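Local coordinates for protein membrane-bound lytic murein transglycosylase A (Burkholderia pseudomallei, PDB 6QK4) that probably cleaves the glycosidic bond between MurNAc and GlcNAc in peptidoglycan as an exolytic lytic transglycosylase, leaving a 1,6-anhydro bond in the MurNAc residue, at residues T45-Q50 and P266-R271; C52-R57 and G261-P266; T104-P109 and D319-L324; S278-G283 and V303-V308. One frame throughout, in Å; residues are numbered along the deposited sequence.

The four contacts run from the middle of the chain out to its surface. The centre of interaction 3 lies about 2 Å from the centre of the chain; it is a strand pairing, rich in backbone hydrogen bonds and aromatic rings. Interactions 1 and 2 both set helix 44-55 against the loop before strand 272-274 and share Pro266; their contacts are van der Waals, and interaction 2 is the more superficial. Interaction 4 ties a turn to strand 298-307 through one straight backbone bond and aliphatic side chains. Polar side chains join them: Asp307 of interaction 4 bonds Tyr106 of interaction 3, Gln306 reaches the Ala47 carbonyl of interaction 1, and Glu270 meets the Tyr320 hydroxyl.

Interaction 1. Residues T45-Q50 and P266-R271; sequences TIALRQ and PLTPER
Helix residues 45-50 meet the loop 266-271, extended at first and turning at Thr268-Arg271, through Ile46, Ala47 and, one turn on, Gln50; everything that passes between them is van der Waals contact. Ile46 comes first: chi1 -70° puts CG1 beside the backbone N and CG2 anti to it, and the CG2 methyl reaches across to Thr268, 3.9 Å from Ile46 CG2 to Thr268 OG1, the two side chains crossing at about a right angle. One residue on, Ala47 is the close point of the two backbones. Its CB is wedged between two loop residues, 3.6 Å from Arg271 CB and 3.7 Å from Thr268 OG1. The threonine hydroxyl sits anti to its own carbonyl carbon and so is turned toward the helix, resting against Ala47 CA and CB. Arg271 gives only the root of its chain here; the guanidinium leads away, bonding Leu302 O and Ile42 O and pairing with Asp39. At the far end Gln50 folds back through chi1 -65° and chi2 -69°, which lays its amide across the Pro266 ring. Gln50 OE1 stands 3.4 Å from Pro266 CD, and NE2 lies near CG and CD of the same ring. Around this seam, Leu48 packs on Phe82 and Phe83 of helix 76-86, while Ala47 also touches Phe304 of strand 298-307 and its carbonyl takes a bond from Gln306 NE2. The loop, for its part, is tied by backbone bonds from Arg271 to Phe304 of that strand and from Glu270 to Phe321 of strand 317-324.

Interaction 2. Residues C52-R57 and G261-P266; sequences CARLAR and GALGVP
Arg54 does most of the work where the end of helix 44-55 touches loop 261-266. Its chain is bent at chi2 (-68°), so the aliphatic part lies against Leu263 and Val265 and the guanidinium runs on over the loop to Gly264. The snug part is here: Arg54 CB is 3.9 Å from Leu263 CD1, and Arg54 CG is also 3.9 Å from Val265 CG1, that same methyl sitting over the centre of one guanidinium face. The arginine and valine side chains run antiparallel alongside one another. Beyond this the fit loosens toward the surface. Arg54 NH2 comes 3.2 Å from Gly264 O, but at too poor an angle to count as a hydrogen bond, and Arg54 NE is 3.6 Å from Leu263 O, so the charge lies near two carbonyls without being fixed by either. Exposed Ala53 adds only a slack touch, CB to Val265 CG1 at 4.5 Å. The helix is anchored from another direction by the Cys52-Cys65 disulfide. The loop holds its own shape: Gly264 N donates to Gly261 O at 2.9 Å and Gly261 N to Val265 O, with Gly264 at positive phi (93°), the pattern of a type I beta turn followed by a G1 beta bulge.

Interaction 3. Residues T104-P109 and D319-L324; sequences TGYYEP and DYFWGL
Two parallel strands, 104-108 and 319-324, run with their directions 37° apart. Tyr106 shows best how their side chains mesh. Its CG takes the crowded position between backbone N and carbonyl carbon (chi1 68°), which swings the ring over the partner strand. Tyr106 CB and CG pass Asp319 OD2, and Tyr106 CD1 lies 3.6 Å from that oxygen, the carboxylate lying roughly parallel to the ring, above the rim of the face away from Phe321. Tyr106 CE1 meets Asp319 O at 3.3 Å, in the ring plane, and also touches Phe321 CB at 3.7 Å, with CZ close behind. CD2 and CE2 lie beneath Phe321 CD1, whose ring turns an edge to the tyrosine face, a tilted edge-to-face pair with planes at 55°. At the tip, Tyr106 OH hydrogen-bonds Asp307 OD2. Asp319 OD1 in turn accepts from Thr104 OG1 at 2.7 Å, from above the carboxylate plane. Backbone bonds Tyr320 N to Thr104 O, Tyr106 N to Tyr320 O, Trp322 N to Tyr106 O and Glu108 N to Gly323 O stitch the strands. Between the last two a beta bulge shifts the register, in a pairing of strand 101-114 with strand 317-324 of the 3D family region, whose clan is that of the double-psi beta-barrels.

Interaction 4. Residues S278-G283 and V303-V308; sequences SSIPLG and VFAQDV
Ala305 O is the best-held polar atom between these segments, gripped by one hydrogen bond and one weaker CA-H contact. Gly283 N donates to Ala305 O at 2.8 Å with an N-H...O angle of 177°, almost along the C=O axis, and Leu282 CA adds its hydrogen from 3.5 Å. Both segments belong to the 3D domain, grouped with the double-psi beta-barrels, and the contact fastens the turn before strand 285-291 to the end of strand 298-307. The backbone angles of Leu282 and Gly283 are those of the central positions of a type II turn, glycine taking the positive phi (101°); that turn presents the donating N-H squarely to the strand. Buried Ala305 CB rests against Ile280 CG2 and Pro281 O, each 3.9 Å away. Asp307 points its carboxylate elsewhere, OD2 to the Tyr106 hydroxyl and OD1 to Ala262 N, and Gln306 is bonded to Ser272, Asn51 and Ala47. Leu282, CG anti to its carbonyl carbon (chi1 -69°), lays one methyl along the end of the strand: Leu282 CD2 stands 3.4 Å from Asp307 N and 4.0 Å from Val308 CG1.

Interaction 1. Residues T45-Q50 and P266-R271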
loop_
_atom_site.group_PDB
_atom_site.type_symbol
_atom_site.label_atom_id
_atom_site.label_comp_id
_atom_site.label_asym_id
_atom_site.label_seq_id
_atom_site.Cartn_x
_atom_site.Cartn_y
_atom_site.Cartn_z
ATOM N N THR A 45 -15.810 -0.542 -9.935
ATOM C CA THR A 45 -16.609 -1.774 -9.982
ATOM C C THR A 45 -15.777 -3.019 -9.689
ATOM O O THR A 45 -16.341 -4.035 -9.243
ATOM C CB THR A 45 -17.276 -1.943 -11.333
ATOM O OG1 THR A 45 -16.340 -1.565 -12.349
ATOM C CG2 THR A 45 -18.517 -0.987 -11.428
ATOM N N ILE A 46 -14.481 -2.995 -10.005
ATOM C CA ILE A 46 -13.635 -4.154 -9.692
ATOM C C ILE A 46 -13.568 -4.347 -8.190
ATOM O O ILE A 46 -13.777 -5.449 -7.666
ATOM C CB ILE A 46 -12.231 -3.981 -10.310
ATOM C CG1 ILE A 46 -12.302 -4.094 -11.837
ATOM C CG2 ILE A 46 -11.252 -5.030 -9.807
ATOM C CD1 ILE A 46 -11.061 -3.640 -12.612
ATOM N N ALA A 47 -13.284 -3.265 -7.468
ATOM C CA ALA A 47 -13.200 -3.354 -6.005
ATOM C C ALA A 47 -14.567 -3.620 -5.407
ATOM O O ALA A 47 -14.670 -4.304 -4.383
ATOM C CB ALA A 47 -12.594 -2.071 -5.412
ATOM N N LEU A 48 -15.626 -3.123 -6.054
ATOM C CA LEU A 48 -16.984 -3.438 -5.632
ATOM C C LEU A 48 -17.302 -4.940 -5.720
ATOM O O LEU A 48 -17.928 -5.500 -4.817
ATOM C CB LEU A 48 -17.998 -2.624 -6.472
ATOM C CG LEU A 48 -19.490 -2.996 -6.244
ATOM C CD1 LEU A 48 -19.892 -2.531 -4.891
ATOM C CD2 LEU A 48 -20.315 -2.208 -7.244
ATOM N N ARG A 49 -16.930 -5.608 -6.813
ATOM C CA ARG A 49 -17.190 -7.046 -6.878
ATOM C C ARG A 49 -16.386 -7.806 -5.830
ATOM O O ARG A 49 -16.890 -8.768 -5.241
ATOM C CB ARG A 49 -16.871 -7.549 -8.287
ATOM C CG ARG A 49 -17.926 -7.108 -9.320
ATOM C CD ARG A 49 -17.806 -7.930 -10.610
ATOM N NE ARG A 49 -16.462 -7.855 -11.176
ATOM C CZ ARG A 49 -16.048 -6.855 -11.952
ATOM N NH1 ARG A 49 -16.886 -5.893 -12.246
ATOM N NH2 ARG A 49 -14.799 -6.820 -12.450
ATOM N N GLN A 50 -15.138 -7.382 -5.552
ATOM C CA GLN A 50 -14.419 -8.058 -4.459
ATOM C C GLN A 50 -15.146 -7.841 -3.144
ATOM O O GLN A 50 -15.289 -8.764 -2.358
ATOM C CB GLN A 50 -12.973 -7.556 -4.344
ATOM C CG GLN A 50 -12.130 -7.886 -5.552
ATOM C CD GLN A 50 -11.861 -9.425 -5.653
ATOM O OE1 GLN A 50 -12.207 -10.217 -4.759
ATOM N NE2 GLN A 50 -11.217 -9.822 -6.727
ATOM N N PRO A 266 -8.540 -9.933 -2.597
ATOM C CA PRO A 266 -7.420 -9.177 -3.195
ATOM C C PRO A 266 -7.718 -7.677 -3.214
ATOM O O PRO A 266 -8.814 -7.250 -3.597
ATOM C CB PRO A 266 -7.357 -9.713 -4.626
ATOM C CG PRO A 266 -8.075 -11.016 -4.617
ATOM C CD PRO A 266 -9.131 -10.923 -3.516
ATOM N N LEU A 267 -6.749 -6.890 -2.793
ATOM C CA LEU A 267 -6.863 -5.411 -2.863
ATOM C C LEU A 267 -6.789 -4.903 -4.298
ATOM O O LEU A 267 -6.045 -5.424 -5.129
ATOM C CB LEU A 267 -5.750 -4.774 -2.032
ATOM C CG LEU A 267 -5.665 -5.253 -0.578
ATOM C CD1 LEU A 267 -4.507 -4.628 0.181
ATOM C CD2 LEU A 267 -6.962 -4.879 0.094
ATOM N N THR A 268 -7.524 -3.791 -4.580
ATOM C CA THR A 268 -7.486 -3.187 -5.910
ATOM C C THR A 268 -6.679 -1.893 -5.870
ATOM O O THR A 268 -6.966 -1.012 -5.039
ATOM C CB THR A 268 -8.924 -2.886 -6.343
ATOM O OG1 THR A 268 -9.646 -4.111 -6.366
ATOM C CG2 THR A 268 -8.938 -2.275 -7.790
ATOM N N PRO A 269 -5.659 -1.727 -6.701
ATOM C CA PRO A 269 -4.864 -0.487 -6.658
ATOM C C PRO A 269 -5.738 0.754 -6.772
ATOM O O PRO A 269 -6.587 0.843 -7.649
ATOM C CB PRO A 269 -3.933 -0.615 -7.872
ATOM C CG PRO A 269 -3.696 -2.179 -7.999
ATOM C CD PRO A 269 -5.141 -2.723 -7.662
ATOM N N GLU A 270 -5.473 1.740 -5.921
ATOM C CA GLU A 270 -6.225 3.011 -5.844
ATOM C C GLU A 270 -7.723 2.860 -5.649
ATOM O O GLU A 270 -8.477 3.838 -5.863
ATOM C CB GLU A 270 -5.928 3.880 -7.063
ATOM C CG GLU A 270 -4.424 4.177 -7.135
ATOM C CD GLU A 270 -4.145 5.499 -7.925
ATOM O OE1 GLU A 270 -4.655 6.603 -7.545
ATOM O OE2 GLU A 270 -3.404 5.382 -8.931
ATOM N N ARG A 271 -8.195 1.694 -5.157
ATOM C CA ARG A 271 -9.607 1.554 -4.852
ATOM C C ARG A 271 -9.819 0.844 -3.532
ATOM O O ARG A 271 -10.973 0.521 -3.217
ATOM C CB ARG A 271 -10.371 0.768 -5.937
ATOM C CG ARG A 271 -10.451 1.496 -7.319
ATOM C CD ARG A 271 -11.403 2.705 -7.183
ATOM N NE ARG A 271 -11.328 3.476 -8.424
ATOM C CZ ARG A 271 -11.911 4.664 -8.568
ATOM N NH1 ARG A 271 -12.617 5.135 -7.540
ATOM N NH2 ARG A 271 -11.737 5.391 -9.729
#

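Interaction 2. Residues C52-R57 and G261-P266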
loop_
_atom_site.group_PDB
_atom_site.type_symbol
_atom_site.label_atom_id
_atom_site.label_comp_id
_atom_site.label_asym_id
_atom_site.label_seq_id
_atom_site.Cartn_x
_atom_site.Cartn_y
_atom_site.Cartn_z
ATOM N N CYS A 52 -18.382 -7.427 -2.681
ATOM C CA CYS A 52 -19.579 -8.275 -2.693
ATOM C C CYS A 52 -19.273 -9.744 -2.513
ATOM O O CYS A 52 -20.168 -10.517 -2.116
ATOM C CB CYS A 52 -20.280 -8.057 -4.005
ATOM S SG CYS A 52 -21.287 -6.550 -4.002
ATOM N N ALA A 53 -18.040 -10.170 -2.831
ATOM C CA ALA A 53 -17.670 -11.557 -2.558
ATOM C C ALA A 53 -17.797 -11.875 -1.071
ATOM O O ALA A 53 -17.950 -13.037 -0.710
ATOM C CB ALA A 53 -16.240 -11.887 -2.999
ATOM N N ARG A 54 -17.678 -10.873 -0.198
ATOM C CA ARG A 54 -17.868 -11.092 1.241
ATOM C C ARG A 54 -19.188 -10.555 1.775
ATOM O O ARG A 54 -19.596 -10.962 2.851
ATOM C CB ARG A 54 -16.728 -10.462 2.040
ATOM C CG ARG A 54 -15.399 -11.161 1.801
ATOM C CD ARG A 54 -15.467 -12.574 2.416
ATOM N NE ARG A 54 -14.223 -13.329 2.289
ATOM C CZ ARG A 54 -13.890 -14.034 1.204
ATOM N NH1 ARG A 54 -14.735 -14.105 0.176
ATOM N NH2 ARG A 54 -12.719 -14.675 1.142
ATOM N N LEU A 55 -19.864 -9.649 1.075
ATOM C CA LEU A 55 -21.047 -9.007 1.626
ATOM C C LEU A 55 -22.367 -9.423 1.008
ATOM O O LEU A 55 -23.421 -9.072 1.573
ATOM C CB LEU A 55 -20.954 -7.495 1.484
ATOM C CG LEU A 55 -19.917 -6.840 2.390
ATOM C CD1 LEU A 55 -19.914 -5.431 1.999
ATOM C CD2 LEU A 55 -20.317 -6.928 3.835
ATOM N N ALA A 56 -22.362 -10.142 -0.111
ATOM C CA ALA A 56 -23.570 -10.256 -0.921
ATOM C C ALA A 56 -24.711 -10.915 -0.143
ATOM O O ALA A 56 -25.877 -10.581 -0.352
ATOM C CB ALA A 56 -23.291 -11.066 -2.173
ATOM N N ARG A 57 -24.399 -11.785 0.785
ATOM C CA ARG A 57 -25.510 -12.459 1.450
ATOM C C ARG A 57 -25.992 -11.734 2.708
ATOM O O ARG A 57 -27.015 -12.160 3.278
ATOM C CB ARG A 57 -25.139 -13.927 1.746
ATOM C CG ARG A 57 -24.887 -14.665 0.435
ATOM C CD ARG A 57 -24.869 -16.162 0.610
ATOM N NE ARG A 57 -23.506 -16.567 0.952
ATOM C CZ ARG A 57 -23.112 -17.798 1.265
ATOM N NH1 ARG A 57 -23.979 -18.816 1.269
ATOM N NH2 ARG A 57 -21.833 -18.006 1.567
ATOM N N GLY A 261 -6.041 -8.796 1.649
ATOM C CA GLY A 261 -6.077 -7.996 2.850
ATOM C C GLY A 261 -6.947 -8.619 3.923
ATOM O O GLY A 261 -7.361 -9.784 3.840
ATOM N N ALA A 262 -7.284 -7.804 4.926
ATOM C CA ALA A 262 -7.957 -8.331 6.120
ATOM C C ALA A 262 -9.401 -8.739 5.829
ATOM O O ALA A 262 -9.998 -9.558 6.558
ATOM C CB ALA A 262 -7.939 -7.273 7.229
ATOM N N LEU A 263 -10.008 -8.146 4.806
ATOM C CA LEU A 263 -11.342 -8.545 4.407
ATOM C C LEU A 263 -11.337 -9.926 3.733
ATOM O O LEU A 263 -12.378 -10.592 3.663
ATOM C CB LEU A 263 -11.966 -7.434 3.509
ATOM C CG LEU A 263 -13.389 -7.745 2.931
ATOM C CD1 LEU A 263 -14.487 -7.929 4.029
ATOM C CD2 LEU A 263 -13.840 -6.586 1.981
ATOM N N GLY A 264 -10.188 -10.430 3.354
ATOM C CA GLY A 264 -10.109 -11.719 2.718
ATOM C C GLY A 264 -10.149 -11.695 1.217
ATOM O O GLY A 264 -10.219 -12.774 0.611
ATOM N N VAL A 265 -10.068 -10.510 0.601
ATOM C CA VAL A 265 -10.166 -10.400 -0.848
ATOM C C VAL A 265 -8.932 -9.689 -1.356
ATOM O O VAL A 265 -8.356 -8.861 -0.646
ATOM C CB VAL A 265 -11.464 -9.671 -1.282
ATOM C CG1 VAL A 265 -12.641 -10.467 -0.799
ATOM C CG2 VAL A 265 -11.542 -8.235 -0.738
ATOM N N PRO A 266 -8.540 -9.933 -2.597
ATOM C CA PRO A 266 -7.420 -9.177 -3.195
ATOM C C PRO A 266 -7.718 -7.677 -3.214
ATOM O O PRO A 266 -8.814 -7.250 -3.597
ATOM C CB PRO A 266 -7.357 -9.713 -4.626
ATOM C CG PRO A 266 -8.075 -11.016 -4.617
ATOM C CD PRO A 266 -9.131 -10.923 -3.516
#

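Interaction 3. Residues T104-P109 and D319-L324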
loop_
_atom_site.group_PDB
_atom_site.type_symbol
_atom_site.label_atom_id
_atom_site.label_comp_id
_atom_site.label_asym_id
_atom_site.label_seq_id
_atom_site.Cartn_x
_atom_site.Cartn_y
_atom_site.Cartn_z
ATOM N N THR A 104 -2.371 8.288 4.651
ATOM C CA THR A 104 -1.040 7.837 4.287
ATOM C C THR A 104 -1.161 6.811 3.150
ATOM O O THR A 104 -2.257 6.549 2.662
ATOM C CB THR A 104 -0.304 7.274 5.520
ATOM O OG1 THR A 104 -1.120 6.317 6.197
ATOM C CG2 THR A 104 0.018 8.411 6.512
ATOM N N GLY A 105 -0.049 6.192 2.733
ATOM C CA GLY A 105 -0.118 5.253 1.617
ATOM C C GLY A 105 0.714 4.000 1.823
ATOM O O GLY A 105 1.649 3.985 2.619
ATOM N N TYR A 106 0.291 2.910 1.161
ATOM C CA TYR A 106 1.094 1.678 1.188
ATOM C C TYR A 106 1.031 1.015 -0.175
ATOM O O TYR A 106 0.298 1.450 -1.086
ATOM C CB TYR A 106 0.636 0.717 2.283
ATOM C CG TYR A 106 -0.718 0.034 2.193
ATOM C CD1 TYR A 106 -1.927 0.761 2.204
ATOM C CD2 TYR A 106 -0.793 -1.378 2.179
ATOM C CE1 TYR A 106 -3.141 0.057 2.201
ATOM C CE2 TYR A 106 -1.980 -2.058 2.221
ATOM C CZ TYR A 106 -3.156 -1.314 2.196
ATOM O OH TYR A 106 -4.337 -2.024 2.243
ATOM N N TYR A 107 1.876 -0.006 -0.346
ATOM C CA TYR A 107 2.015 -0.678 -1.636
ATOM C C TYR A 107 2.473 -2.097 -1.379
ATOM O O TYR A 107 2.793 -2.474 -0.232
ATOM C CB TYR A 107 3.026 0.051 -2.556
ATOM C CG TYR A 107 4.473 -0.202 -2.202
ATOM C CD1 TYR A 107 5.012 0.281 -1.030
ATOM C CD2 TYR A 107 5.305 -0.877 -3.091
ATOM C CE1 TYR A 107 6.378 0.101 -0.739
ATOM C CE2 TYR A 107 6.662 -1.069 -2.813
ATOM C CZ TYR A 107 7.173 -0.583 -1.639
ATOM O OH TYR A 107 8.509 -0.743 -1.385
ATOM N N GLU A 108 2.484 -2.883 -2.449
ATOM C CA GLU A 108 3.047 -4.232 -2.358
ATOM C C GLU A 108 4.298 -4.318 -3.212
ATOM O O GLU A 108 4.224 -4.119 -4.428
ATOM C CB GLU A 108 2.012 -5.226 -2.826
ATOM C CG GLU A 108 2.606 -6.629 -2.915
ATOM C CD GLU A 108 2.496 -7.385 -1.616
ATOM O OE1 GLU A 108 2.520 -6.728 -0.538
ATOM O OE2 GLU A 108 2.385 -8.642 -1.684
ATOM N N PRO A 109 5.491 -4.550 -2.635
ATOM C CA PRO A 109 6.687 -4.661 -3.473
ATOM C C PRO A 109 6.539 -5.803 -4.468
ATOM O O PRO A 109 5.957 -6.842 -4.157
ATOM C CB PRO A 109 7.803 -4.966 -2.458
ATOM C CG PRO A 109 7.348 -4.420 -1.147
ATOM C CD PRO A 109 5.789 -4.639 -1.190
ATOM N N ASP A 319 -5.081 4.309 5.157
ATOM C CA ASP A 319 -3.888 3.987 4.359
ATOM C C ASP A 319 -4.344 3.671 2.925
ATOM O O ASP A 319 -5.096 2.715 2.707
ATOM C CB ASP A 319 -3.153 2.775 4.956
ATOM C CG ASP A 319 -1.644 2.958 5.047
ATOM O OD1 ASP A 319 -1.062 4.008 4.730
ATOM O OD2 ASP A 319 -0.959 1.980 5.446
ATOM N N TYR A 320 -3.923 4.481 1.959
ATOM C CA TYR A 320 -4.373 4.333 0.567
ATOM C C TYR A 320 -3.498 3.301 -0.158
ATOM O O TYR A 320 -2.267 3.471 -0.213
ATOM C CB TYR A 320 -4.242 5.714 -0.087
ATOM C CG TYR A 320 -4.780 5.904 -1.465
ATOM C CD1 TYR A 320 -6.149 6.056 -1.671
ATOM C CD2 TYR A 320 -3.960 5.956 -2.539
ATOM C CE1 TYR A 320 -6.648 6.254 -2.955
ATOM C CE2 TYR A 320 -4.426 6.208 -3.827
ATOM C CZ TYR A 320 -5.779 6.341 -4.026
ATOM O OH TYR A 320 -6.249 6.549 -5.301
ATOM N N PHE A 321 -4.113 2.251 -0.715
ATOM C CA PHE A 321 -3.323 1.220 -1.396
ATOM C C PHE A 321 -2.996 1.687 -2.799
ATOM O O PHE A 321 -3.878 1.745 -3.659
ATOM C CB PHE A 321 -4.062 -0.121 -1.412
ATOM C CG PHE A 321 -3.305 -1.195 -2.107
ATOM C CD1 PHE A 321 -2.080 -1.611 -1.619
ATOM C CD2 PHE A 321 -3.815 -1.796 -3.244
ATOM C CE1 PHE A 321 -1.374 -2.631 -2.269
ATOM C CE2 PHE A 321 -3.148 -2.798 -3.894
ATOM C CZ PHE A 321 -1.915 -3.262 -3.381
ATOM N N TRP A 322 -1.715 2.023 -3.035
ATOM C CA TRP A 322 -1.278 2.500 -4.347
ATOM C C TRP A 322 -1.081 1.399 -5.374
ATOM O O TRP A 322 -1.118 1.707 -6.573
ATOM C CB TRP A 322 0.021 3.328 -4.191
ATOM C CG TRP A 322 -0.245 4.704 -3.780
ATOM C CD1 TRP A 322 -0.177 5.216 -2.506
ATOM C CD2 TRP A 322 -0.694 5.773 -4.617
ATOM N NE1 TRP A 322 -0.498 6.525 -2.514
ATOM C CE2 TRP A 322 -0.836 6.906 -3.790
ATOM C CE3 TRP A 322 -0.984 5.884 -5.980
ATOM C CZ2 TRP A 322 -1.237 8.153 -4.281
ATOM C CZ3 TRP A 322 -1.401 7.122 -6.462
ATOM C CH2 TRP A 322 -1.503 8.241 -5.613
ATOM N N GLY A 323 -0.975 0.107 -4.977
ATOM C CA GLY A 323 -0.782 -0.881 -6.006
ATOM C C GLY A 323 0.543 -1.629 -5.837
ATOM O O GLY A 323 1.118 -1.642 -4.736
ATOM N N LEU A 324 1.012 -2.260 -6.915
ATOM C CA LEU A 324 2.193 -3.120 -6.916
ATOM C C LEU A 324 3.367 -2.416 -7.578
ATOM O O LEU A 324 3.214 -1.749 -8.607
ATOM C CB LEU A 324 1.985 -4.426 -7.691
ATOM C CG LEU A 324 0.828 -5.352 -7.320
ATOM C CD1 LEU A 324 0.950 -6.664 -8.095
ATOM C CD2 LEU A 324 0.849 -5.633 -5.880
#

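Interaction 4. Residues S278-G283 and V303-V308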
loop_
_atom_site.group_PDB
_atom_site.type_symbol
_atom_site.label_atom_id
_atom_site.label_comp_id
_atom_site.label_asym_id
_atom_site.label_seq_id
_atom_site.Cartn_x
_atom_site.Cartn_y
_atom_site.Cartn_z
ATOM N N SER A 278 -12.713 -0.393 13.926
ATOM C CA SER A 278 -13.697 0.038 14.902
ATOM C C SER A 278 -14.286 1.394 14.591
ATOM O O SER A 278 -15.341 1.727 15.123
ATOM C CB SER A 278 -13.091 0.041 16.320
ATOM O OG SER A 278 -12.227 1.160 16.466
ATOM N N SER A 279 -13.672 2.185 13.673
ATOM C CA SER A 279 -14.272 3.403 13.158
ATOM C C SER A 279 -15.003 3.191 11.841
ATOM O O SER A 279 -16.095 3.716 11.642
ATOM C CB SER A 279 -13.150 4.485 12.973
ATOM O OG SER A 279 -12.664 4.898 14.248
ATOM N N ILE A 280 -14.435 2.387 10.950
ATOM C CA ILE A 280 -14.962 2.126 9.619
ATOM C C ILE A 280 -14.940 0.614 9.413
ATOM O O ILE A 280 -13.879 0.017 9.169
ATOM C CB ILE A 280 -14.108 2.836 8.540
ATOM C CG1 ILE A 280 -14.002 4.334 8.853
ATOM C CG2 ILE A 280 -14.726 2.594 7.183
ATOM C CD1 ILE A 280 -12.943 5.071 7.921
ATOM N N PRO A 281 -16.080 -0.046 9.497
ATOM C CA PRO A 281 -16.094 -1.518 9.386
ATOM C C PRO A 281 -15.586 -1.984 8.031
ATOM O O PRO A 281 -15.825 -1.350 7.000
ATOM C CB PRO A 281 -17.584 -1.874 9.548
ATOM C CG PRO A 281 -18.194 -0.697 10.275
ATOM C CD PRO A 281 -17.410 0.522 9.805
ATOM N N LEU A 282 -14.882 -3.119 8.032
ATOM C CA LEU A 282 -14.494 -3.686 6.750
ATOM C C LEU A 282 -15.724 -3.910 5.870
ATOM O O LEU A 282 -16.808 -4.333 6.324
ATOM C CB LEU A 282 -13.727 -4.996 6.959
ATOM C CG LEU A 282 -12.355 -4.814 7.584
ATOM C CD1 LEU A 282 -11.810 -6.189 7.977
ATOM C CD2 LEU A 282 -11.355 -4.036 6.708
ATOM N N GLY A 283 -15.565 -3.558 4.588
ATOM C CA GLY A 283 -16.639 -3.609 3.612
ATOM C C GLY A 283 -17.276 -2.243 3.327
ATOM O O GLY A 283 -18.014 -2.121 2.344
ATOM N N VAL A 303 -13.307 4.556 -2.712
ATOM C CA VAL A 303 -12.495 3.415 -2.312
ATOM C C VAL A 303 -13.344 2.523 -1.397
ATOM O O VAL A 303 -14.480 2.856 -0.980
ATOM C CB VAL A 303 -11.207 3.865 -1.594
ATOM C CG1 VAL A 303 -10.383 4.829 -2.533
ATOM C CG2 VAL A 303 -11.541 4.662 -0.313
ATOM N N PHE A 304 -12.770 1.356 -1.054
ATOM C CA PHE A 304 -13.491 0.411 -0.181
ATOM C C PHE A 304 -12.595 0.030 0.977
ATOM O O PHE A 304 -11.409 -0.217 0.777
ATOM C CB PHE A 304 -13.898 -0.850 -0.956
ATOM C CG PHE A 304 -14.969 -0.585 -1.985
ATOM C CD1 PHE A 304 -14.613 -0.096 -3.213
ATOM C CD2 PHE A 304 -16.312 -0.909 -1.706
ATOM C CE1 PHE A 304 -15.628 0.155 -4.172
ATOM C CE2 PHE A 304 -17.337 -0.665 -2.640
ATOM C CZ PHE A 304 -16.950 -0.099 -3.877
ATOM N N ALA A 305 -13.153 0.024 2.196
ATOM C CA ALA A 305 -12.380 -0.373 3.382
ATOM C C ALA A 305 -12.185 -1.883 3.388
ATOM O O ALA A 305 -13.112 -2.641 3.688
ATOM C CB ALA A 305 -13.121 0.107 4.638
ATOM N N GLN A 306 -10.983 -2.340 2.986
ATOM C CA GLN A 306 -10.768 -3.748 2.728
ATOM C C GLN A 306 -9.518 -4.210 3.420
ATOM O O GLN A 306 -9.082 -5.343 3.156
ATOM C CB GLN A 306 -10.696 -4.058 1.217
ATOM C CG GLN A 306 -12.064 -3.646 0.507
ATOM C CD GLN A 306 -12.099 -3.962 -0.990
ATOM O OE1 GLN A 306 -11.102 -3.765 -1.719
ATOM N NE2 GLN A 306 -13.291 -4.285 -1.480
ATOM N N ASP A 307 -8.961 -3.397 4.320
ATOM C CA ASP A 307 -7.727 -3.836 4.982
ATOM C C ASP A 307 -7.636 -3.102 6.306
ATOM O O ASP A 307 -8.385 -2.169 6.569
ATOM C CB ASP A 307 -6.486 -3.576 4.073
ATOM C CG ASP A 307 -5.291 -4.565 4.366
ATOM O OD1 ASP A 307 -5.407 -5.448 5.258
ATOM O OD2 ASP A 307 -4.230 -4.398 3.684
ATOM N N VAL A 308 -6.696 -3.538 7.160
ATOM C CA VAL A 308 -6.384 -2.846 8.403
ATOM C C VAL A 308 -4.866 -2.773 8.504
ATOM O O VAL A 308 -4.148 -3.422 7.734
ATOM C CB VAL A 308 -6.974 -3.590 9.638
ATOM C CG1 VAL A 308 -8.493 -3.842 9.487
ATOM C CG2 VAL A 308 -6.237 -4.876 9.881
#